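Uncharacterized protein Rv2866 (Mycobacterium tuberculosis, PDB 3G5O) cleaves RNA as the toxin of a type II toxin-antitoxin pair, preferentially at the 3'-end of purine ribonucleotides, and is neutralised by its cognate antitoxin. Local coordinates at residues Phe46-Arg51 with Ala70-Tyr75. Residues are numbered along the deposited sequence; the frame is centred on the assembly and turned at random.
Sequences FGDLSR and ARRGTY
D48 and R72 join the last turn of helix 35-51 to the end of strand 68-72, a surface salt bridge between helix and sheet in this RelE-family toxin. Both terminal guanidinium nitrogens of R72, NH1 and NH2, converge end-on upon a single oxygen: NH1 lies 3.0 Å from D48 OD2, and NH2 makes a longer, more bent bond to that same atom, 3.3 Å from D48 OD2. OD2 sits in the guanidinium plane and receives NH1 on its anti lone pair, but the carboxylate is turned 61° from that plane. R72 reaches this position through a bend at chi2 (-73°).

The other carboxylate oxygen of D48 serves the helix itself. R51 curls back so that its NH2 stands 2.9 Å from D48 OD1, which makes D48 the middle of a three-residue charge network and ties down both its oxygens.

Packing lies alongside: L49 and A70 both touch V56 and Y79, while F44 meets A70 and the R72 side chain. Beyond R72 the chain reverses in a type II' turn into strand 75-82, with G73 at positive phi. At the start of the turn, R71 NH1 reaches two residues along the chain and donates in the carbonyl plane to a lone pair of G73 O, 2.9 Å away.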
loop_
_atom_site.group_PDB
_atom_site.type_symbol
_atom_site.label_atom_id
_atom_site.label_comp_id
_atom_site.label_asym_id
_atom_site.label_seq_id
_atom_site.Cartn_x
_atom_site.Cartn_y
_atom_site.Cartn_z
ATOM N N PHE C 46 22.159 -13.596 -9.148
ATOM C CA PHE C 46 23.571 -13.855 -8.835
ATOM C C PHE C 46 24.568 -12.887 -9.467
ATOM O O PHE C 46 25.780 -13.036 -9.284
ATOM C CB PHE C 46 23.912 -15.333 -9.123
ATOM C CG PHE C 46 23.144 -16.289 -8.225
ATOM C CD1 PHE C 46 23.258 -16.197 -6.842
ATOM C CD2 PHE C 46 22.255 -17.222 -8.752
ATOM C CE1 PHE C 46 22.539 -17.059 -6.009
ATOM C CE2 PHE C 46 21.544 -18.106 -7.932
ATOM C CZ PHE C 46 21.669 -18.014 -6.560
ATOM N N GLY C 47 24.045 -11.912 -10.211
ATOM C CA GLY C 47 24.861 -10.931 -10.922
ATOM C C GLY C 47 24.567 -9.534 -10.412
ATOM O O GLY C 47 25.054 -9.158 -9.352
ATOM N N ASP C 48 23.763 -8.767 -11.151
ATOM C CA ASP C 48 23.416 -7.409 -10.749
ATOM C C ASP C 48 22.877 -7.252 -9.331
ATOM O O ASP C 48 23.208 -6.271 -8.672
ATOM C CB ASP C 48 22.467 -6.730 -11.755
ATOM C CG ASP C 48 23.142 -6.466 -13.109
ATOM O OD1 ASP C 48 24.394 -6.640 -13.216
ATOM O OD2 ASP C 48 22.426 -6.109 -14.072
ATOM N N LEU C 49 22.008 -8.161 -8.882
ATOM C CA LEU C 49 21.443 -8.020 -7.537
ATOM C C LEU C 49 22.490 -8.224 -6.435
ATOM O O LEU C 49 22.530 -7.476 -5.413
ATOM C CB LEU C 49 20.260 -8.961 -7.327
ATOM C CG LEU C 49 19.752 -9.028 -5.903
ATOM C CD1 LEU C 49 19.040 -7.722 -5.517
ATOM C CD2 LEU C 49 18.845 -10.255 -5.728
ATOM N N SER C 50 23.307 -9.246 -6.636
ATOM C CA SER C 50 24.469 -9.504 -5.794
ATOM C C SER C 50 25.406 -8.301 -5.700
ATOM O O SER C 50 25.833 -7.930 -4.601
ATOM C CB SER C 50 25.254 -10.673 -6.378
ATOM O OG SER C 50 26.378 -10.895 -5.588
ATOM N N ARG C 51 25.739 -7.717 -6.843
ATOM C CA ARG C 51 26.670 -6.570 -6.876
ATOM C C ARG C 51 26.115 -5.301 -6.302
ATOM O O ARG C 51 26.862 -4.540 -5.667
ATOM C CB ARG C 51 27.205 -6.278 -8.297
ATOM C CG ARG C 51 28.194 -7.333 -8.803
ATOM C CD ARG C 51 28.688 -7.036 -10.226
ATOM N NE ARG C 51 27.671 -7.273 -11.262
ATOM C CZ ARG C 51 27.471 -8.425 -11.916
ATOM N NH1 ARG C 51 28.196 -9.506 -11.663
ATOM N NH2 ARG C 51 26.527 -8.499 -12.840
ATOM N N ALA C 70 13.053 -5.529 -6.460
ATOM C CA ALA C 70 13.809 -5.141 -7.647
ATOM C C ALA C 70 13.048 -5.648 -8.876
ATOM O O ALA C 70 12.629 -6.799 -8.905
ATOM C CB ALA C 70 15.231 -5.747 -7.612
ATOM N N ARG C 71 12.892 -4.804 -9.880
ATOM C CA ARG C 71 12.175 -5.167 -11.104
ATOM C C ARG C 71 13.144 -5.138 -12.269
ATOM O O ARG C 71 13.936 -4.160 -12.389
ATOM C CB ARG C 71 11.028 -4.163 -11.374
ATOM C CG ARG C 71 10.236 -4.465 -12.645
ATOM C CD ARG C 71 9.104 -3.428 -12.911
ATOM N NE ARG C 71 9.671 -2.168 -13.373
ATOM C CZ ARG C 71 10.093 -1.933 -14.625
ATOM N NH1 ARG C 71 9.982 -2.869 -15.577
ATOM N NH2 ARG C 71 10.614 -0.736 -14.935
ATOM N N ARG C 72 13.080 -6.174 -13.110
ATOM C CA ARG C 72 13.662 -6.157 -14.469
ATOM C C ARG C 72 12.605 -6.623 -15.473
ATOM O O ARG C 72 12.154 -7.765 -15.422
ATOM C CB ARG C 72 14.919 -7.047 -14.585
ATOM C CG ARG C 72 16.130 -6.588 -13.772
ATOM C CD ARG C 72 16.742 -5.352 -14.434
ATOM N NE ARG C 72 17.761 -4.690 -13.610
ATOM C CZ ARG C 72 19.059 -4.983 -13.669
ATOM N NH1 ARG C 72 19.491 -5.953 -14.486
ATOM N NH2 ARG C 72 19.924 -4.327 -12.894
ATOM N N GLY C 73 12.174 -5.720 -16.361
ATOM C CA GLY C 73 11.096 -6.023 -17.292
ATOM C C GLY C 73 9.847 -6.436 -16.533
ATOM O O GLY C 73 9.283 -5.635 -15.758
ATOM N N THR C 74 9.391 -7.663 -16.743
ATOM C CA THR C 74 8.117 -8.077 -16.184
ATOM C C THR C 74 8.276 -8.929 -14.936
ATOM O O THR C 74 7.273 -9.372 -14.369
ATOM C CB THR C 74 7.293 -8.868 -17.210
ATOM O OG1 THR C 74 8.144 -9.856 -17.795
ATOM C CG2 THR C 74 6.782 -7.881 -18.332
ATOM N N TYR C 75 9.515 -9.182 -14.511
ATOM C CA TYR C 75 9.688 -9.879 -13.218
ATOM C C TYR C 75 10.185 -9.001 -12.068
ATOM O O TYR C 75 10.889 -7.962 -12.276
ATOM C CB TYR C 75 10.496 -11.181 -13.332
ATOM C CG TYR C 75 11.945 -10.993 -13.711
ATOM C CD1 TYR C 75 12.878 -10.630 -12.744
ATOM C CD2 TYR C 75 12.373 -11.138 -15.034
ATOM C CE1 TYR C 75 14.201 -10.463 -13.071
ATOM C CE2 TYR C 75 13.752 -10.958 -15.386
ATOM C CZ TYR C 75 14.640 -10.636 -14.364
ATOM O OH TYR C 75 15.980 -10.388 -14.607
#